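Local coordinates for protein ribokinase, putative (Burkholderia thailandensis, PDB 3B1N) that probably phosphorylates nucleosides as a ribokinase-family nucleoside kinase, and binds ADP and the nucleoside analogue mizoribine, at residues N13-E18 against M104-L109; L138-P143 against P162-P167. All coordinates share one frame; numbering follows the deposited sequence.

Contact 1. Residues N13-E18 against M104-L109; sequences NIMTFE and MITTDL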
loop_
_atom_site.group_PDB
_atom_site.type_symbol
_atom_site.label_atom_id
_atom_site.label_comp_id
_atom_site.label_asym_id
_atom_site.label_seq_id
_atom_site.Cartn_x
_atom_site.Cartn_y
_atom_site.Cartn_z
ATOM N N ASN B 13 6.806 -0.243 -7.793
ATOM C CA ASN B 13 6.320 -1.617 -7.521
ATOM C C ASN B 13 4.852 -1.470 -7.265
ATOM O O ASN B 13 4.467 -0.870 -6.270
ATOM C CB ASN B 13 7.079 -2.229 -6.341
ATOM C CG ASN B 13 8.507 -2.668 -6.767
ATOM O OD1 ASN B 13 9.479 -2.040 -6.430
ATOM N ND2 ASN B 13 8.588 -3.726 -7.578
ATOM N N ILE B 14 4.070 -1.940 -8.241
ATOM C CA ILE B 14 2.629 -1.707 -8.237
ATOM C C ILE B 14 1.894 -2.993 -7.851
ATOM O O ILE B 14 2.056 -4.065 -8.491
ATOM C CB ILE B 14 2.174 -1.233 -9.596
ATOM C CG1 ILE B 14 2.848 0.128 -9.903
ATOM C CG2 ILE B 14 0.622 -1.068 -9.606
ATOM C CD1 ILE B 14 2.834 0.479 -11.375
ATOM N N MET B 15 1.070 -2.833 -6.828
ATOM C CA MET B 15 0.299 -3.947 -6.303
ATOM C C MET B 15 -1.155 -3.604 -6.522
ATOM O O MET B 15 -1.694 -2.692 -5.875
ATOM C CB MET B 15 0.637 -4.069 -4.829
ATOM C CG MET B 15 2.087 -4.625 -4.620
ATOM S SD MET B 15 2.795 -4.111 -3.057
ATOM C CE MET B 15 3.344 -2.423 -3.469
ATOM N N THR B 16 -1.753 -4.330 -7.466
ATOM C CA THR B 16 -3.096 -4.064 -7.966
ATOM C C THR B 16 -4.130 -4.882 -7.203
ATOM O O THR B 16 -4.169 -6.111 -7.356
ATOM C CB THR B 16 -3.261 -4.500 -9.456
ATOM O OG1 THR B 16 -2.267 -3.876 -10.269
ATOM C CG2 THR B 16 -4.619 -4.055 -9.976
ATOM N N PHE B 17 -4.936 -4.212 -6.396
ATOM C CA PHE B 17 -6.076 -4.932 -5.741
ATOM C C PHE B 17 -7.157 -4.968 -6.776
ATOM O O PHE B 17 -7.617 -3.902 -7.244
ATOM C CB PHE B 17 -6.554 -4.221 -4.488
ATOM C CG PHE B 17 -7.827 -4.803 -3.900
ATOM C CD1 PHE B 17 -7.792 -6.105 -3.401
ATOM C CD2 PHE B 17 -9.002 -4.046 -3.794
ATOM C CE1 PHE B 17 -8.921 -6.669 -2.866
ATOM C CE2 PHE B 17 -10.164 -4.636 -3.257
ATOM C CZ PHE B 17 -10.100 -5.956 -2.822
ATOM N N GLU B 18 -7.573 -6.194 -7.107
ATOM C CA GLU B 18 -8.600 -6.366 -8.164
ATOM C C GLU B 18 -9.974 -6.191 -7.557
ATOM O O GLU B 18 -10.700 -7.166 -7.285
ATOM C CB GLU B 18 -8.455 -7.722 -8.848
ATOM C CG GLU B 18 -7.102 -7.926 -9.484
ATOM C CD GLU B 18 -6.836 -7.019 -10.653
ATOM O OE1 GLU B 18 -7.807 -6.506 -11.251
ATOM O OE2 GLU B 18 -5.638 -6.822 -10.973
ATOM N N MET B 104 6.242 2.163 -3.676
ATOM C CA MET B 104 5.489 0.929 -3.481
ATOM C C MET B 104 4.028 1.364 -3.482
ATOM O O MET B 104 3.587 2.061 -2.586
ATOM C CB MET B 104 5.897 0.262 -2.142
ATOM C CG MET B 104 7.388 -0.038 -1.993
ATOM S SD MET B 104 7.837 -1.523 -2.924
ATOM C CE MET B 104 6.815 -2.777 -2.169
ATOM N N ILE B 105 3.329 1.050 -4.565
ATOM C CA ILE B 105 1.995 1.590 -4.827
ATOM C C ILE B 105 0.920 0.504 -4.737
ATOM O O ILE B 105 0.982 -0.466 -5.463
ATOM C CB ILE B 105 1.995 2.166 -6.283
ATOM C CG1 ILE B 105 3.129 3.175 -6.445
ATOM C CG2 ILE B 105 0.585 2.761 -6.671
ATOM C CD1 ILE B 105 3.280 3.696 -7.943
ATOM N N THR B 106 -0.053 0.708 -3.837
ATOM C CA THR B 106 -1.215 -0.189 -3.835
ATOM C C THR B 106 -2.424 0.470 -4.444
ATOM O O THR B 106 -2.817 1.551 -3.996
ATOM C CB THR B 106 -1.510 -0.738 -2.490
ATOM O OG1 THR B 106 -0.332 -1.362 -1.993
ATOM C CG2 THR B 106 -2.709 -1.722 -2.653
ATOM N N THR B 107 -2.916 -0.093 -5.551
ATOM C CA THR B 107 -4.006 0.528 -6.263
ATOM C C THR B 107 -5.314 -0.277 -6.129
ATOM O O THR B 107 -5.262 -1.464 -5.822
ATOM C CB THR B 107 -3.598 0.799 -7.771
ATOM O OG1 THR B 107 -4.741 1.225 -8.506
ATOM C CG2 THR B 107 -2.964 -0.429 -8.448
ATOM N N ASP B 108 -6.430 0.382 -6.336
ATOM C CA ASP B 108 -7.659 -0.345 -6.634
ATOM C C ASP B 108 -8.102 0.046 -8.019
ATOM O O ASP B 108 -7.349 0.768 -8.718
ATOM C CB ASP B 108 -8.763 -0.185 -5.574
ATOM C CG ASP B 108 -9.465 1.166 -5.609
ATOM O OD1 ASP B 108 -9.160 2.036 -6.473
ATOM O OD2 ASP B 108 -10.358 1.380 -4.785
ATOM N N LEU B 109 -9.280 -0.399 -8.421
ATOM C CA LEU B 109 -9.741 -0.202 -9.811
ATOM C C LEU B 109 -10.332 1.185 -10.019
ATOM O O LEU B 109 -10.311 1.664 -11.167
ATOM C CB LEU B 109 -10.663 -1.337 -10.274
ATOM C CG LEU B 109 -9.964 -2.711 -10.221
ATOM C CD1 LEU B 109 -10.944 -3.889 -10.541
ATOM C CD2 LEU B 109 -8.608 -2.875 -10.972
#

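Contact 2. Residues L138-P143 against P162-P167; sequences LAIVGP and PFIFDP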
loop_
_atom_site.group_PDB
_atom_site.type_symbol
_atom_site.label_atom_id
_atom_site.label_comp_id
_atom_site.label_asym_id
_atom_site.label_seq_id
_atom_site.Cartn_x
_atom_site.Cartn_y
_atom_site.Cartn_z
ATOM N N LEU B 138 7.747 25.660 -22.521
ATOM C CA LEU B 138 6.620 25.223 -21.711
ATOM C C LEU B 138 7.209 24.253 -20.696
ATOM O O LEU B 138 8.188 23.575 -20.975
ATOM C CB LEU B 138 5.561 24.516 -22.575
ATOM C CG LEU B 138 4.294 23.963 -21.918
ATOM C CD1 LEU B 138 3.459 24.968 -21.137
ATOM C CD2 LEU B 138 3.412 23.180 -22.941
ATOM N N ALA B 139 6.598 24.212 -19.509
ATOM C CA ALA B 139 7.083 23.270 -18.473
ATOM C C ALA B 139 5.941 22.738 -17.648
ATOM O O ALA B 139 4.837 23.269 -17.667
ATOM C CB ALA B 139 8.098 23.976 -17.560
ATOM N N ILE B 140 6.244 21.709 -16.845
ATOM C CA ILE B 140 5.353 21.282 -15.777
ATOM C C ILE B 140 6.230 21.035 -14.553
ATOM O O ILE B 140 7.357 20.545 -14.692
ATOM C CB ILE B 140 4.609 19.961 -16.163
ATOM C CG1 ILE B 140 3.594 19.594 -15.019
ATOM C CG2 ILE B 140 5.540 18.835 -16.593
ATOM C CD1 ILE B 140 2.499 18.598 -15.557
ATOM N N VAL B 141 5.698 21.386 -13.397
ATOM C CA VAL B 141 6.340 21.043 -12.115
ATOM C C VAL B 141 5.390 20.071 -11.416
ATOM O O VAL B 141 4.274 20.432 -11.026
ATOM C CB VAL B 141 6.569 22.279 -11.240
ATOM C CG1 VAL B 141 7.156 21.847 -9.843
ATOM C CG2 VAL B 141 7.512 23.311 -11.972
ATOM N N GLY B 142 5.836 18.816 -11.271
ATOM C CA GLY B 142 5.029 17.807 -10.642
ATOM C C GLY B 142 5.654 17.321 -9.354
ATOM O O GLY B 142 6.676 17.871 -8.911
ATOM N N PRO B 143 5.092 16.267 -8.760
ATOM C CA PRO B 143 5.535 15.800 -7.460
ATOM C C PRO B 143 7.015 15.437 -7.507
ATOM O O PRO B 143 7.493 14.825 -8.477
ATOM C CB PRO B 143 4.706 14.543 -7.238
ATOM C CG PRO B 143 3.396 14.881 -7.925
ATOM C CD PRO B 143 3.882 15.555 -9.209
ATOM N N PRO B 162 5.873 29.561 -19.343
ATOM C CA PRO B 162 4.526 29.117 -18.902
ATOM C C PRO B 162 4.648 27.682 -18.343
ATOM O O PRO B 162 5.374 26.888 -18.910
ATOM C CB PRO B 162 3.695 29.122 -20.172
ATOM C CG PRO B 162 4.622 29.308 -21.313
ATOM C CD PRO B 162 5.982 29.700 -20.814
ATOM N N PHE B 163 3.992 27.394 -17.230
ATOM C CA PHE B 163 4.129 26.039 -16.679
ATOM C C PHE B 163 2.861 25.612 -15.993
ATOM O O PHE B 163 2.123 26.410 -15.387
ATOM C CB PHE B 163 5.363 25.911 -15.734
ATOM C CG PHE B 163 5.242 26.683 -14.431
ATOM C CD1 PHE B 163 4.860 26.050 -13.247
ATOM C CD2 PHE B 163 5.540 28.038 -14.381
ATOM C CE1 PHE B 163 4.759 26.743 -12.035
ATOM C CE2 PHE B 163 5.468 28.753 -13.173
ATOM C CZ PHE B 163 5.086 28.126 -11.995
ATOM N N ILE B 164 2.590 24.302 -16.100
ATOM C CA ILE B 164 1.558 23.666 -15.279
ATOM C C ILE B 164 2.147 23.336 -13.905
ATOM O O ILE B 164 3.248 22.799 -13.844
ATOM C CB ILE B 164 1.133 22.319 -15.937
ATOM C CG1 ILE B 164 0.591 22.522 -17.369
ATOM C CG2 ILE B 164 0.027 21.650 -15.041
ATOM C CD1 ILE B 164 0.121 21.211 -18.044
ATOM N N PHE B 165 1.401 23.651 -12.865
ATOM C CA PHE B 165 1.732 23.235 -11.489
ATOM C C PHE B 165 0.842 22.050 -11.120
ATOM O O PHE B 165 -0.385 22.152 -11.144
ATOM C CB PHE B 165 1.526 24.408 -10.545
ATOM C CG PHE B 165 1.814 24.098 -9.097
ATOM C CD1 PHE B 165 3.020 23.518 -8.717
ATOM C CD2 PHE B 165 0.894 24.446 -8.129
ATOM C CE1 PHE B 165 3.284 23.260 -7.351
ATOM C CE2 PHE B 165 1.127 24.158 -6.784
ATOM C CZ PHE B 165 2.332 23.571 -6.416
ATOM N N ASP B 166 1.476 20.922 -10.785
ATOM C CA ASP B 166 0.845 19.673 -10.508
ATOM C C ASP B 166 1.345 19.227 -9.076
ATOM O O ASP B 166 2.261 18.370 -9.079
ATOM C CB ASP B 166 1.393 18.829 -11.696
ATOM C CG ASP B 166 1.105 17.356 -11.631
ATOM O OD1 ASP B 166 0.113 16.956 -11.007
ATOM O OD2 ASP B 166 1.921 16.586 -12.254
ATOM N N PRO B 167 0.814 19.767 -7.943
ATOM C CA PRO B 167 1.376 19.419 -6.625
ATOM C C PRO B 167 1.209 17.920 -6.329
ATOM O O PRO B 167 2.141 17.280 -5.787
ATOM C CB PRO B 167 0.657 20.363 -5.659
ATOM C CG PRO B 167 -0.625 20.805 -6.372
ATOM C CD PRO B 167 -0.263 20.785 -7.828
#

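Contact 1. Residues N13-E18 against M104-L109
Met-15 lies against Met-104, Ile-105 and Thr-106 and illustrates how one flexible side chain can fit itself to the strand beside it. Its CB sits 3.7 Å from Ile-105 O and 4.0 Å from Thr-106 OG1. CG stands anti to the carbonyl carbon, beside the backbone N (chi1 -72°), and a bend at chi3 (-80°) then turns CE back over the neighbouring main chain, 3.6 Å from Ile-105 N. The same methyl meets Met-104 CE at 3.7 Å in one of the two conformers modelled for Met-104. The strands that carry this packing, 10-16 and 101-107, run parallel. Ile-105 spans Asn-13 and Met-15: its N donates to Asn-13 O, and its O receives Met-15 N at 2.7 Å in a nearly straight bond. Thr-107 repeats the pattern with Met-15 O and Phe-17 N. On the other face of the sheet Ile-14 and Ile-105 run alongside each other in the same direction, with Ile-14 CG1 4.1 Å from Ile-105 CD1. Where the strands end, Phe-17 CB rests 3.3 Å from Thr-107 O, and Asp-108 CB meets the rim of the Phe-17 ring roughly in the ring plane. His-24 meets that ring edge-to-face, while the Asp-108 carboxylate turns to the backbone N atoms of Phe-21 and Asn-112. The pair belongs to the small four-stranded sheet that forms the lid in ribokinase-like enzymes. Met-15 packs on Ala-116, Met-104 on Met-15 and Thr-106 on Ile-114, the second of each pair on the second subunit, whereas Ile-105 touches bound mizoribine. Four bonds through N and O of Ile-105 and Thr-107 thus hold the strands together, while a largely apolar patch faces the second subunit, consistent with a hydrophobic dimer contact.

Contact 2. Residues L138-P143 against P162-P167
Val-141 approaches both phenylalanine rings of the neighbouring strand obliquely. Its CG2 lies 4.0 Å from Phe-163 CD1, and its carbonyl O is 4.1 Å from Phe-165 CD1. One face of the Phe-165 ring carries Pro-167 CD, which stands 3.7 Å off the ring plane and nearer the rim than the centre. Phe-163 holds CG between the backbone N and the carbonyl carbon (chi1 68°), a crowded position, and its CB lies 3.3 Å from Ala-139 O. Leu-156 of helix 146-158 packs against Ala-139, Val-141 and Phe-163, which makes this the face covered by the crossover helix of a beta-alpha-beta unit: strand 138-141, the helix, then strand 163-165, set side by side and parallel at the middle of the Rossmann-like sheet. On the reverse face Ile-140 lies aslant Ile-164. CG1 of Ile-140, anti to its backbone N (chi1 -176°), reaches 3.4 Å from Ile-164 O and also touches Ile-164 CB, and Leu-260 of helix 251-264 covers both residues. Ile-164 O also accepts a nearly straight hydrogen bond from Val-141 N. Past the strand ends Asp-166 N bonds to Val-141 O, and OD1, in one of the two conformers modelled for Asp-166, forms a salt bridge with Arg-256. Pro-143 packs beside Asp-166 and Pro-167, its CD 3.3 Å from Asp-166 O and its CG 3.4 Å from Pro-167 O, and touches the bound mizoribine.

From the N terminus the chain first lays down strand 3-6 in the large sheet, then passes into the lid through strand 10-16. Contact 1 closes a loop of 85 residues that returns to the large sheet for strands 64-71 and 88-95 before strand 101-107 re-enters the lid. Contact 2 opens only afterwards and closes a shorter loop of 18 residues, mostly helix 146-158. The two are in series, neither nested nor crossed, with centres 26 Å apart and nearest atoms about 11 Å apart. Strand 138-141 lies next to strand 3-6, joining the early and later chain. The nucleoside site lies between the two sheets, with a residue of each contact near mizoribine.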